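PDB 2XPI: anaphase-promoting complex subunit CUT9 from Schizosaccharomyces pombe, which is a component of the anaphase-promoting complex/cyclosome, a ubiquitin ligase that controls progression through mitosis and the G1 phase of the cell cycle. Local coordinates for residues Ser489-Ala494 with Arg527-Tyr532; Leu89-Ala94 with Pro117-Trp122; Ala151-Ala156 with Leu170-Glu175; Val106-Leu111 with Phe121-Val126. One frame throughout, in Å; residues are numbered along the deposited sequence.

How the contacts relate
From the N terminus, contact 2 comes first and joins helix 83-96 to helix 117-129 across 22 intervening residues. Contact 4 starts on helix 100-114, between those two helices, and ends on the same helix 117-129. Their loops overlap, and Phe121 and Trp122 belong to both. Together they pack TPR 1 against TPR 2. Contact 3 follows in series and closes the short hairpin of TPR 3. It touches contact 2 through Phe121 and Ala151, and contact 4 through Ala124 and Leu155. Contact 1 lies on the opposite side of the chain's centre. Its centre is about 69 Å from that of contact 3, and it joins TPR 12 to TPR 13.

Contact 1 (Ser489-Ala494 with Arg527-Tyr532); sequences SDMQTA and RKLKMY
The junction between two tetratricopeptide (TPR) repeats brings Met491, in the first turn of helix 491-507, against Lys528 and Leu529, where helix 516-528 ends. Met491 CB lies on the branch point of the leucine, 3.7 Å from Leu529 CG. Leu529 CD2 is almost as near to the same atom. Beyond CB, the methionine carbon CG stands beside the backbone N (chi1 -64°) and the chain bends at chi2. The thioether therefore crosses the base of the lysine. Met491 CG is 3.5 Å from Lys528 CB, and Met491 CE is 3.5 Å from Lys528 CG. The lysine touches only with its aliphatic part, and its amino group turns off from the methionine.

Both helix ends have recognisable caps. Asp490 is the N-cap of helix 491-507, and its OD2 accepts from Thr493 N at 3.3 Å. Lys530, with positive phi, is the C-prime residue of a Schellman motif that closes helix 516-528. The first segment belongs to TPR 12 and the second to TPR 13, both within the region that binds hcn1. Phe486 of helix 475-487 packs on Met491, Ala494 and Lys528. Outside the two segments, Arg527 NH2 forms a salt bridge with an acidic side chain of another protein's chain.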
loop_
_atom_site.group_PDB
_atom_site.type_symbol
_atom_site.label_atom_id
_atom_site.label_comp_id
_atom_site.label_asym_id
_atom_site.label_seq_id
_atom_site.Cartn_x
_atom_site.Cartn_y
_atom_site.Cartn_z
ATOM N N SER A 489 -12.939 15.764 59.503
ATOM C CA SER A 489 -12.689 17.063 60.119
ATOM C C SER A 489 -11.280 17.209 60.669
ATOM O O SER A 489 -11.080 17.525 61.837
ATOM C CB SER A 489 -13.757 17.417 61.147
ATOM O OG SER A 489 -14.799 18.138 60.502
ATOM N N ASP A 490 -10.303 16.978 59.804
ATOM C CA ASP A 490 -8.912 17.078 60.192
ATOM C C ASP A 490 -8.309 18.334 59.591
ATOM O O ASP A 490 -7.531 18.272 58.631
ATOM C CB ASP A 490 -8.150 15.848 59.715
ATOM C CG ASP A 490 -6.774 15.739 60.345
ATOM O OD1 ASP A 490 -6.079 14.733 60.068
ATOM O OD2 ASP A 490 -6.396 16.656 61.118
ATOM N N MET A 491 -8.683 19.477 60.149
ATOM C CA MET A 491 -8.242 20.742 59.607
ATOM C C MET A 491 -6.724 20.847 59.623
ATOM O O MET A 491 -6.112 21.335 58.666
ATOM C CB MET A 491 -8.898 21.890 60.361
ATOM C CG MET A 491 -10.397 21.892 60.190
ATOM S SD MET A 491 -10.804 21.748 58.443
ATOM C CE MET A 491 -12.511 21.188 58.493
ATOM N N GLN A 492 -6.111 20.369 60.698
ATOM C CA GLN A 492 -4.667 20.463 60.828
ATOM C C GLN A 492 -3.967 19.797 59.652
ATOM O O GLN A 492 -3.144 20.425 58.974
ATOM C CB GLN A 492 -4.186 19.870 62.145
ATOM C CG GLN A 492 -2.675 19.885 62.287
ATOM C CD GLN A 492 -2.076 21.285 62.185
ATOM O OE1 GLN A 492 -2.765 22.253 61.852
ATOM N NE2 GLN A 492 -0.781 21.395 62.480
ATOM N N THR A 493 -4.306 18.535 59.404
ATOM C CA THR A 493 -3.766 17.806 58.256
ATOM C C THR A 493 -4.082 18.513 56.920
ATOM O O THR A 493 -3.192 18.728 56.091
ATOM C CB THR A 493 -4.255 16.345 58.243
ATOM O OG1 THR A 493 -3.841 15.700 59.460
ATOM C CG2 THR A 493 -3.695 15.583 57.035
ATOM N N ALA A 494 -5.340 18.899 56.721
ATOM C CA ALA A 494 -5.686 19.718 55.562
ATOM C C ALA A 494 -4.733 20.903 55.376
ATOM O O ALA A 494 -4.254 21.126 54.282
ATOM C CB ALA A 494 -7.128 20.195 55.634
ATOM N N ARG A 527 -10.446 29.150 58.616
ATOM C CA ARG A 527 -11.641 29.643 59.297
ATOM C C ARG A 527 -12.249 28.550 60.157
ATOM O O ARG A 527 -12.886 28.829 61.169
ATOM C CB ARG A 527 -12.682 30.203 58.333
ATOM C CG ARG A 527 -12.930 29.341 57.139
ATOM C CD ARG A 527 -14.065 29.903 56.308
ATOM N NE ARG A 527 -15.353 29.433 56.797
ATOM C CZ ARG A 527 -15.905 28.277 56.437
ATOM N NH1 ARG A 527 -15.278 27.471 55.580
ATOM N NH2 ARG A 527 -17.084 27.924 56.943
ATOM N N LYS A 528 -12.048 27.300 59.749
ATOM C CA LYS A 528 -12.520 26.160 60.523
ATOM C C LYS A 528 -11.812 26.107 61.863
ATOM O O LYS A 528 -12.433 25.845 62.880
ATOM C CB LYS A 528 -12.271 24.864 59.770
ATOM C CG LYS A 528 -13.248 24.613 58.647
ATOM C CD LYS A 528 -14.581 24.122 59.177
ATOM C CE LYS A 528 -15.683 24.835 58.453
ATOM N NZ LYS A 528 -15.340 26.297 58.421
ATOM N N LEU A 529 -10.505 26.344 61.857
ATOM C CA LEU A 529 -9.750 26.420 63.090
ATOM C C LEU A 529 -9.893 27.796 63.719
ATOM O O LEU A 529 -9.168 28.131 64.649
ATOM C CB LEU A 529 -8.279 26.127 62.844
ATOM C CG LEU A 529 -7.915 24.679 62.562
ATOM C CD1 LEU A 529 -6.412 24.545 62.441
ATOM C CD2 LEU A 529 -8.441 23.796 63.667
ATOM N N LYS A 530 -10.824 28.595 63.205
ATOM C CA LYS A 530 -11.081 29.941 63.737
ATOM C C LYS A 530 -9.818 30.772 63.802
ATOM O O LYS A 530 -9.651 31.572 64.715
ATOM C CB LYS A 530 -11.716 29.879 65.130
ATOM C CG LYS A 530 -13.013 29.090 65.174
ATOM C CD LYS A 530 -13.607 29.045 66.574
ATOM C CE LYS A 530 -15.080 28.689 66.496
ATOM N NZ LYS A 530 -15.792 29.556 65.500
ATOM N N MET A 531 -8.913 30.555 62.852
ATOM C CA MET A 531 -7.762 31.435 62.689
ATOM C C MET A 531 -8.091 32.433 61.592
ATOM O O MET A 531 -7.694 32.254 60.455
ATOM C CB MET A 531 -6.533 30.635 62.291
ATOM C CG MET A 531 -6.316 29.371 63.088
ATOM S SD MET A 531 -4.724 28.665 62.635
ATOM C CE MET A 531 -4.770 27.100 63.503
ATOM N N TYR A 532 -8.826 33.479 61.939
ATOM C CA TYR A 532 -9.466 34.325 60.941
ATOM C C TYR A 532 -8.522 35.197 60.114
ATOM O O TYR A 532 -8.816 35.476 58.958
ATOM C CB TYR A 532 -10.571 35.169 61.587
ATOM C CG TYR A 532 -11.658 34.319 62.198
ATOM C CD1 TYR A 532 -11.970 34.410 63.549
ATOM C CD2 TYR A 532 -12.355 33.397 61.425
ATOM C CE1 TYR A 532 -12.961 33.625 64.104
ATOM C CE2 TYR A 532 -13.348 32.603 61.975
ATOM C CZ TYR A 532 -13.644 32.721 63.317
ATOM O OH TYR A 532 -14.626 31.923 63.862
#

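Contact 2 (Leu89-Ala94 with Pro117-Trp122)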
loop_
_atom_site.group_PDB
_atom_site.type_symbol
_atom_site.label_atom_id
_atom_site.label_comp_id
_atom_site.label_asym_id
_atom_site.label_seq_id
_atom_site.Cartn_x
_atom_site.Cartn_y
_atom_site.Cartn_z
ATOM N N LEU A 89 22.766 -11.196 -7.427
ATOM C CA LEU A 89 23.197 -9.823 -7.203
ATOM C C LEU A 89 22.230 -8.842 -7.850
ATOM O O LEU A 89 21.852 -7.827 -7.260
ATOM C CB LEU A 89 24.572 -9.605 -7.783
ATOM C CG LEU A 89 25.755 -9.811 -6.835
ATOM C CD1 LEU A 89 25.382 -10.542 -5.561
ATOM C CD2 LEU A 89 26.920 -10.497 -7.578
ATOM N N TRP A 90 21.819 -9.166 -9.068
ATOM C CA TRP A 90 20.941 -8.303 -9.842
ATOM C C TRP A 90 19.544 -8.226 -9.222
ATOM O O TRP A 90 18.994 -7.146 -9.052
ATOM C CB TRP A 90 20.886 -8.801 -11.288
ATOM C CG TRP A 90 19.986 -8.046 -12.194
ATOM C CD1 TRP A 90 19.433 -6.822 -11.969
ATOM C CD2 TRP A 90 19.525 -8.467 -13.483
ATOM N NE1 TRP A 90 18.650 -6.454 -13.039
ATOM C CE2 TRP A 90 18.688 -7.449 -13.982
ATOM C CE3 TRP A 90 19.752 -9.601 -14.272
ATOM C CZ2 TRP A 90 18.075 -7.529 -15.229
ATOM C CZ3 TRP A 90 19.134 -9.682 -15.512
ATOM C CH2 TRP A 90 18.303 -8.652 -15.973
ATOM N N ARG A 91 18.965 -9.375 -8.896
ATOM C CA ARG A 91 17.676 -9.406 -8.223
ATOM C C ARG A 91 17.762 -8.614 -6.929
ATOM O O ARG A 91 16.905 -7.791 -6.634
ATOM C CB ARG A 91 17.287 -10.838 -7.915
ATOM C CG ARG A 91 16.161 -10.956 -6.948
ATOM C CD ARG A 91 16.131 -12.371 -6.395
ATOM N NE ARG A 91 17.288 -12.647 -5.550
ATOM C CZ ARG A 91 17.705 -13.868 -5.243
ATOM N NH1 ARG A 91 17.053 -14.906 -5.728
ATOM N NH2 ARG A 91 18.774 -14.045 -4.464
ATOM N N HIS A 92 18.825 -8.828 -6.168
ATOM C CA HIS A 92 18.951 -8.168 -4.880
ATOM C C HIS A 92 18.919 -6.648 -4.999
ATOM O O HIS A 92 18.260 -5.953 -4.216
ATOM C CB HIS A 92 20.239 -8.586 -4.203
ATOM C CG HIS A 92 20.213 -8.432 -2.723
ATOM N ND1 HIS A 92 19.340 -9.138 -1.920
ATOM C CD2 HIS A 92 20.963 -7.673 -1.891
ATOM C CE1 HIS A 92 19.550 -8.818 -0.658
ATOM N NE2 HIS A 92 20.530 -7.931 -0.614
ATOM N N ASP A 93 19.653 -6.130 -5.968
ATOM C CA ASP A 93 19.763 -4.696 -6.103
ATOM C C ASP A 93 18.444 -4.133 -6.618
ATOM O O ASP A 93 18.026 -3.052 -6.213
ATOM C CB ASP A 93 20.930 -4.327 -7.005
ATOM C CG ASP A 93 21.062 -2.849 -7.181
ATOM O OD1 ASP A 93 20.797 -2.364 -8.298
ATOM O OD2 ASP A 93 21.408 -2.156 -6.200
ATOM N N ALA A 94 17.767 -4.874 -7.485
ATOM C CA ALA A 94 16.448 -4.438 -7.956
ATOM C C ALA A 94 15.495 -4.191 -6.776
ATOM O O ALA A 94 14.886 -3.138 -6.674
ATOM C CB ALA A 94 15.844 -5.450 -8.944
ATOM N N PRO A 117 15.530 -23.044 -2.139
ATOM C CA PRO A 117 14.664 -22.359 -1.177
ATOM C C PRO A 117 15.020 -20.883 -0.987
ATOM O O PRO A 117 14.128 -20.040 -0.971
ATOM C CB PRO A 117 14.909 -23.149 0.114
ATOM C CG PRO A 117 15.221 -24.546 -0.369
ATOM C CD PRO A 117 16.021 -24.339 -1.623
ATOM N N ASN A 118 16.301 -20.571 -0.844
ATOM C CA ASN A 118 16.718 -19.185 -0.693
ATOM C C ASN A 118 16.268 -18.316 -1.851
ATOM O O ASN A 118 15.990 -17.132 -1.678
ATOM C CB ASN A 118 18.225 -19.101 -0.529
ATOM C CG ASN A 118 18.689 -19.740 0.751
ATOM O OD1 ASN A 118 19.888 -19.895 0.992
ATOM N ND2 ASN A 118 17.729 -20.128 1.595
ATOM N N ASP A 119 16.186 -18.899 -3.036
ATOM C CA ASP A 119 15.719 -18.136 -4.182
ATOM C C ASP A 119 14.208 -17.960 -4.173
ATOM O O ASP A 119 13.708 -16.900 -4.535
ATOM C CB ASP A 119 16.244 -18.747 -5.482
ATOM C CG ASP A 119 17.742 -18.610 -5.590
ATOM O OD1 ASP A 119 18.265 -17.610 -5.040
ATOM O OD2 ASP A 119 18.402 -19.496 -6.177
ATOM N N ALA A 120 13.495 -18.994 -3.738
ATOM C CA ALA A 120 12.058 -18.900 -3.511
ATOM C C ALA A 120 11.761 -17.831 -2.467
ATOM O O ALA A 120 10.816 -17.054 -2.610
ATOM C CB ALA A 120 11.515 -20.229 -3.046
ATOM N N PHE A 121 12.553 -17.797 -1.403
ATOM C CA PHE A 121 12.374 -16.779 -0.386
ATOM C C PHE A 121 12.462 -15.371 -0.972
ATOM O O PHE A 121 11.573 -14.538 -0.783
ATOM C CB PHE A 121 13.433 -16.909 0.706
ATOM C CG PHE A 121 13.473 -15.735 1.632
ATOM C CD1 PHE A 121 12.512 -15.587 2.630
ATOM C CD2 PHE A 121 14.445 -14.757 1.493
ATOM C CE1 PHE A 121 12.531 -14.484 3.493
ATOM C CE2 PHE A 121 14.473 -13.640 2.351
ATOM C CZ PHE A 121 13.508 -13.507 3.350
ATOM N N TRP A 122 13.555 -15.108 -1.673
ATOM C CA TRP A 122 13.823 -13.768 -2.168
ATOM C C TRP A 122 12.816 -13.344 -3.225
ATOM O O TRP A 122 12.468 -12.157 -3.317
ATOM C CB TRP A 122 15.263 -13.663 -2.669
ATOM C CG TRP A 122 16.245 -13.582 -1.536
ATOM C CD1 TRP A 122 17.198 -14.512 -1.188
ATOM C CD2 TRP A 122 16.340 -12.532 -0.570
ATOM N NE1 TRP A 122 17.891 -14.081 -0.086
ATOM C CE2 TRP A 122 17.383 -12.867 0.313
ATOM C CE3 TRP A 122 15.642 -11.331 -0.369
ATOM C CZ2 TRP A 122 17.756 -12.040 1.384
ATOM C CZ3 TRP A 122 16.015 -10.508 0.705
ATOM C CH2 TRP A 122 17.059 -10.872 1.562
HETATM O O HOH W 1 14.619 -15.768 -6.884
HETATM O O HOH W 2 19.339 -16.073 -2.928
#
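Arg91 lays one face of its guanidinium over Trp122 CB, with Arg91 CZ 3.6 Å from that carbon. This is packing between the first helices of TPR 1 and TPR 2, which run nearly parallel at 24°, with segment axes 11.8 Å apart. The arginine chain bends at chi3, and its NH1 then meets Asp119. Arg91 NH1 donates a nearly straight hydrogen bond (171°) to Asp119 OD1 at 3.0 Å, within a salt bridge. The oxygen lies in the guanidinium plane but is approached from above the carboxylate plane. Asp119 OD2 is held separately by Arg88 and Thr114.

One helical residue on, His92 meets the same tryptophan in a T-shaped pair. Its edge points at the indole face, the planes are 88° apart, and the centroid of the His92 ring is 5.2 Å from that of the Trp122 six-membered ring. Phe121 CE2 covers the other indole face, and Trp122 NE1 bonds to Ile53 O. Met96 of the second subunit packs on Trp122, in the region where TPR 1-7 mediate homodimerisation. Two waters bridge the helices: water 1 links Arg91 NH1 to Asp119 O, and water 2 accepts from Arg91 NH2 at 2.6 Å and donates to Asp119 OD1.

Contact 3 (Ala151-Ala156 with Leu170-Glu175)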
loop_
_atom_site.group_PDB
_atom_site.type_symbol
_atom_site.label_atom_id
_atom_site.label_comp_id
_atom_site.label_asym_id
_atom_site.label_seq_id
_atom_site.Cartn_x
_atom_site.Cartn_y
_atom_site.Cartn_z
ATOM N N ALA A 151 13.421 -19.183 6.833
ATOM C CA ALA A 151 13.078 -17.918 6.212
ATOM C C ALA A 151 11.764 -18.072 5.465
ATOM O O ALA A 151 10.901 -17.196 5.517
ATOM C CB ALA A 151 14.178 -17.463 5.273
ATOM N N CYS A 152 11.608 -19.190 4.769
ATOM C CA CYS A 152 10.389 -19.419 4.007
ATOM C C CYS A 152 9.192 -19.626 4.938
ATOM O O CYS A 152 8.077 -19.234 4.625
ATOM C CB CYS A 152 10.563 -20.599 3.048
ATOM S SG CYS A 152 11.729 -20.323 1.655
ATOM N N ARG A 153 9.428 -20.234 6.093
ATOM C CA ARG A 153 8.382 -20.391 7.099
ATOM C C ARG A 153 7.991 -19.025 7.675
ATOM O O ARG A 153 6.810 -18.676 7.742
ATOM C CB ARG A 153 8.852 -21.332 8.211
ATOM C CG ARG A 153 7.759 -21.791 9.132
ATOM C CD ARG A 153 8.251 -22.887 10.066
ATOM N NE ARG A 153 7.265 -23.963 10.160
ATOM C CZ ARG A 153 7.347 -25.120 9.511
ATOM N NH1 ARG A 153 8.393 -25.381 8.739
ATOM N NH2 ARG A 153 6.389 -26.027 9.647
ATOM N N TYR A 154 8.984 -18.253 8.092
ATOM C CA TYR A 154 8.715 -16.901 8.513
ATOM C C TYR A 154 7.884 -16.118 7.492
ATOM O O TYR A 154 6.887 -15.477 7.849
ATOM C CB TYR A 154 10.009 -16.152 8.774
ATOM C CG TYR A 154 9.785 -14.692 9.051
ATOM C CD1 TYR A 154 9.251 -14.275 10.271
ATOM C CD2 TYR A 154 10.107 -13.724 8.108
ATOM C CE1 TYR A 154 9.030 -12.929 10.542
ATOM C CE2 TYR A 154 9.899 -12.371 8.369
ATOM C CZ TYR A 154 9.353 -11.980 9.588
ATOM O OH TYR A 154 9.148 -10.649 9.867
ATOM N N LEU A 155 8.300 -16.155 6.225
ATOM C CA LEU A 155 7.673 -15.304 5.215
ATOM C C LEU A 155 6.273 -15.782 4.835
ATOM O O LEU A 155 5.374 -14.966 4.629
ATOM C CB LEU A 155 8.549 -15.156 3.981
ATOM C CG LEU A 155 8.062 -14.040 3.052
ATOM C CD1 LEU A 155 7.828 -12.750 3.814
ATOM C CD2 LEU A 155 9.042 -13.816 1.919
ATOM N N ALA A 156 6.084 -17.096 4.762
ATOM C CA ALA A 156 4.762 -17.650 4.502
ATOM C C ALA A 156 3.804 -17.269 5.636
ATOM O O ALA A 156 2.681 -16.847 5.386
ATOM C CB ALA A 156 4.819 -19.157 4.319
ATOM N N LEU A 170 -1.160 -20.037 12.380
ATOM C CA LEU A 170 -0.871 -20.836 13.564
ATOM C C LEU A 170 -0.462 -22.266 13.215
ATOM O O LEU A 170 0.407 -22.831 13.876
ATOM C CB LEU A 170 -2.055 -20.835 14.520
ATOM C CG LEU A 170 -1.843 -20.174 15.879
ATOM C CD1 LEU A 170 -0.716 -19.146 15.848
ATOM C CD2 LEU A 170 -3.142 -19.553 16.361
ATOM N N ASN A 171 -1.088 -22.853 12.192
ATOM C CA ASN A 171 -0.620 -24.133 11.642
ATOM C C ASN A 171 0.873 -24.087 11.278
ATOM O O ASN A 171 1.618 -25.018 11.578
ATOM C CB ASN A 171 -1.430 -24.545 10.400
ATOM C CG ASN A 171 -2.855 -24.996 10.735
ATOM O OD1 ASN A 171 -3.129 -25.502 11.830
ATOM N ND2 ASN A 171 -3.770 -24.815 9.781
ATOM N N LEU A 172 1.295 -22.998 10.631
ATOM C CA LEU A 172 2.680 -22.827 10.203
ATOM C C LEU A 172 3.654 -22.511 11.338
ATOM O O LEU A 172 4.780 -23.008 11.341
ATOM C CB LEU A 172 2.784 -21.742 9.132
ATOM C CG LEU A 172 2.729 -22.217 7.685
ATOM C CD1 LEU A 172 3.287 -21.150 6.765
ATOM C CD2 LEU A 172 3.516 -23.524 7.542
ATOM N N LEU A 173 3.229 -21.676 12.287
ATOM C CA LEU A 173 4.088 -21.253 13.396
ATOM C C LEU A 173 4.068 -22.210 14.584
ATOM O O LEU A 173 5.078 -22.374 15.260
ATOM C CB LEU A 173 3.659 -19.873 13.894
ATOM C CG LEU A 173 4.270 -18.584 13.337
ATOM C CD1 LEU A 173 5.080 -18.851 12.088
ATOM C CD2 LEU A 173 3.171 -17.536 13.082
ATOM N N GLY A 174 2.914 -22.825 14.846
ATOM C CA GLY A 174 2.691 -23.565 16.074
ATOM C C GLY A 174 2.092 -22.630 17.107
ATOM O O GLY A 174 2.336 -21.426 17.058
ATOM N N GLU A 175 1.307 -23.174 18.036
ATOM C CA GLU A 175 0.600 -22.364 19.034
ATOM C C GLU A 175 1.542 -21.863 20.121
ATOM O O GLU A 175 1.228 -20.935 20.869
ATOM C CB GLU A 175 -0.541 -23.164 19.662
ATOM C CG GLU A 175 -1.520 -23.749 18.650
ATOM C CD GLU A 175 -2.940 -23.843 19.194
ATOM O OE1 GLU A 175 -3.620 -24.861 18.919
ATOM O OE2 GLU A 175 -3.377 -22.899 19.899
#
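Arg153 reaches from helix 150-162 to the last turn of helix 166-173 and grips the backbone of Leu172. At CB the chain sets off with CG opposite the backbone N (chi1 -168°). Arg153 CG and CD then pass the carbonyl, with CD 3.7 Å from Leu172 O. A bend at chi3 turns the guanidinium so that Arg153 NE donates to Leu172 O at 2.9 Å, with an angle of 157° at the hydrogen. The bond lies in the carbonyl plane and near the guanidinium plane. The acceptor belongs to a helix C-terminus, so the positive group probably suits the partial negative charge there. Leu172 CD2 sits over one guanidinium face, 4.4 Å from Arg153 NH2. Arg153 NH2 makes a weak hydrogen bond to Asn147 OD1.

The other branch of the leucine, Leu172 CD1, packs on Ala156 CB at 3.5 Å, one turn along from the arginine. Leu140 of helix 133-142 also touches Ala156. Gly174, with positive phi, is the first residue to leave the helix, and its O accepts from Arg206 NH1, a residue that with Asn177 binds a gold(I) cyanide ion. Both segments lie in TPR 3, and their antiparallel pairing is the helix-turn-helix hairpin of a TPR repeat.

Contact 4 (Val106-Leu111 with Phe121-Val126)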
loop_
_atom_site.group_PDB
_atom_site.type_symbol
_atom_site.label_atom_id
_atom_site.label_comp_id
_atom_site.label_asym_id
_atom_site.label_seq_id
_atom_site.Cartn_x
_atom_site.Cartn_y
_atom_site.Cartn_z
ATOM N N VAL A 106 13.925 -11.187 -12.652
ATOM C CA VAL A 106 15.200 -11.880 -12.476
ATOM C C VAL A 106 15.048 -13.003 -11.475
ATOM O O VAL A 106 15.596 -14.089 -11.671
ATOM C CB VAL A 106 16.324 -10.926 -12.033
ATOM C CG1 VAL A 106 17.614 -11.675 -11.855
ATOM C CG2 VAL A 106 16.491 -9.814 -13.048
ATOM N N GLY A 107 14.287 -12.732 -10.409
ATOM C CA GLY A 107 14.039 -13.694 -9.350
ATOM C C GLY A 107 13.317 -14.933 -9.840
ATOM O O GLY A 107 13.584 -16.034 -9.384
ATOM N N GLU A 108 12.390 -14.749 -10.770
ATOM C CA GLU A 108 11.705 -15.871 -11.382
ATOM C C GLU A 108 12.666 -16.739 -12.226
ATOM O O GLU A 108 12.556 -17.967 -12.227
ATOM C CB GLU A 108 10.484 -15.386 -12.187
ATOM C CG GLU A 108 9.343 -14.810 -11.315
ATOM C CD GLU A 108 8.418 -13.819 -12.058
ATOM O OE1 GLU A 108 8.611 -13.624 -13.294
ATOM O OE2 GLU A 108 7.508 -13.232 -11.404
ATOM N N LYS A 109 13.622 -16.123 -12.914
ATOM C CA LYS A 109 14.582 -16.905 -13.718
ATOM C C LYS A 109 15.596 -17.727 -12.909
ATOM O O LYS A 109 15.923 -18.847 -13.302
ATOM C CB LYS A 109 15.308 -16.038 -14.744
ATOM C CG LYS A 109 14.602 -15.991 -16.081
ATOM C CD LYS A 109 13.897 -14.672 -16.304
ATOM C CE LYS A 109 12.539 -14.885 -16.959
ATOM N NZ LYS A 109 11.590 -15.653 -16.069
ATOM N N VAL A 110 16.083 -17.184 -11.790
ATOM C CA VAL A 110 17.017 -17.907 -10.917
ATOM C C VAL A 110 16.354 -19.065 -10.187
ATOM O O VAL A 110 16.994 -20.093 -9.902
ATOM C CB VAL A 110 17.575 -17.021 -9.808
ATOM C CG1 VAL A 110 18.862 -17.610 -9.311
ATOM C CG2 VAL A 110 17.781 -15.600 -10.293
ATOM N N LEU A 111 15.085 -18.879 -9.834
ATOM C CA LEU A 111 14.346 -19.921 -9.132
ATOM C C LEU A 111 14.049 -21.048 -10.117
ATOM O O LEU A 111 14.198 -22.226 -9.783
ATOM C CB LEU A 111 13.063 -19.379 -8.476
ATOM C CG LEU A 111 12.241 -20.415 -7.698
ATOM C CD1 LEU A 111 13.083 -21.102 -6.619
ATOM C CD2 LEU A 111 10.979 -19.822 -7.089
ATOM N N PHE A 121 12.553 -17.797 -1.403
ATOM C CA PHE A 121 12.374 -16.779 -0.386
ATOM C C PHE A 121 12.462 -15.371 -0.972
ATOM O O PHE A 121 11.573 -14.538 -0.783
ATOM C CB PHE A 121 13.433 -16.909 0.706
ATOM C CG PHE A 121 13.473 -15.735 1.632
ATOM C CD1 PHE A 121 12.512 -15.587 2.630
ATOM C CD2 PHE A 121 14.445 -14.757 1.493
ATOM C CE1 PHE A 121 12.531 -14.484 3.493
ATOM C CE2 PHE A 121 14.473 -13.640 2.351
ATOM C CZ PHE A 121 13.508 -13.507 3.350
ATOM N N TRP A 122 13.555 -15.108 -1.673
ATOM C CA TRP A 122 13.823 -13.768 -2.168
ATOM C C TRP A 122 12.816 -13.344 -3.225
ATOM O O TRP A 122 12.468 -12.157 -3.317
ATOM C CB TRP A 122 15.263 -13.663 -2.669
ATOM C CG TRP A 122 16.245 -13.582 -1.536
ATOM C CD1 TRP A 122 17.198 -14.512 -1.188
ATOM C CD2 TRP A 122 16.340 -12.532 -0.570
ATOM N NE1 TRP A 122 17.891 -14.081 -0.086
ATOM C CE2 TRP A 122 17.383 -12.867 0.313
ATOM C CE3 TRP A 122 15.642 -11.331 -0.369
ATOM C CZ2 TRP A 122 17.756 -12.040 1.384
ATOM C CZ3 TRP A 122 16.015 -10.508 0.705
ATOM C CH2 TRP A 122 17.059 -10.872 1.562
ATOM N N LEU A 123 12.330 -14.318 -3.996
ATOM C CA LEU A 123 11.297 -14.052 -4.992
ATOM C C LEU A 123 10.007 -13.699 -4.261
ATOM O O LEU A 123 9.322 -12.728 -4.600
ATOM C CB LEU A 123 11.068 -15.276 -5.866
ATOM C CG LEU A 123 10.560 -15.060 -7.293
ATOM C CD1 LEU A 123 9.579 -16.154 -7.718
ATOM C CD2 LEU A 123 9.963 -13.680 -7.514
ATOM N N ALA A 124 9.681 -14.507 -3.254
ATOM C CA ALA A 124 8.543 -14.248 -2.381
ATOM C C ALA A 124 8.596 -12.837 -1.783
ATOM O O ALA A 124 7.566 -12.163 -1.692
ATOM C CB ALA A 124 8.481 -15.297 -1.283
ATOM N N GLN A 125 9.792 -12.396 -1.389
ATOM C CA GLN A 125 10.004 -11.060 -0.830
ATOM C C GLN A 125 9.510 -9.978 -1.760
ATOM O O GLN A 125 8.843 -9.021 -1.337
ATOM C CB GLN A 125 11.484 -10.814 -0.603
ATOM C CG GLN A 125 11.955 -11.094 0.792
ATOM C CD GLN A 125 11.511 -10.023 1.738
ATOM O OE1 GLN A 125 12.302 -9.180 2.159
ATOM N NE2 GLN A 125 10.230 -10.025 2.061
ATOM N N VAL A 126 9.854 -10.131 -3.036
ATOM C CA VAL A 126 9.471 -9.166 -4.048
ATOM C C VAL A 126 7.946 -9.065 -4.077
ATOM O O VAL A 126 7.374 -7.964 -4.046
ATOM C CB VAL A 126 10.064 -9.541 -5.454
ATOM C CG1 VAL A 126 9.613 -8.566 -6.513
ATOM C CG2 VAL A 126 11.600 -9.613 -5.405
#
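Segments 106-111 and 121-126, on helices 100-114 and 117-129, run antiparallel, with their axes 9.1 Å apart at closest and an angle of 158° between their directions, and Gly107 CA comes within 5.2 Å of Leu123 CA. Leu123 carries the contact. Its CG lies on the glycine backbone, 3.8 Å from Gly107 C. Gly107 has no side chain, and this leaves its backbone open to the leucine.

CG of Leu123 is opposite its backbone N (chi1 -152°), and the two methyls reach on past the glycine. Leu123 CD1 is 3.8 Å from Glu108 CG, and Leu123 CD2 is 4.0 Å from the same carbon. Glu108 crosses the leucine at about a right angle and touches it with its methylene part. Its carboxylate extends beyond, where Glu108 OE2 bonds to Tyr127 OH. One turn along from Gly107, Leu111 CD2 meets Leu123 CD1 at 4.0 Å. No hydrogen bond crosses between the segments. Lys109 forms a salt bridge with Asp306 of the second subunit.

The contact joins the second helix of TPR 1 to the first helix of TPR 2. Leu139 of helix 133-142 packs on both Leu111 and Leu123. Leu95 of helix 83-96 touches Trp122, and helix 150-162 meets Phe121 and Ala124.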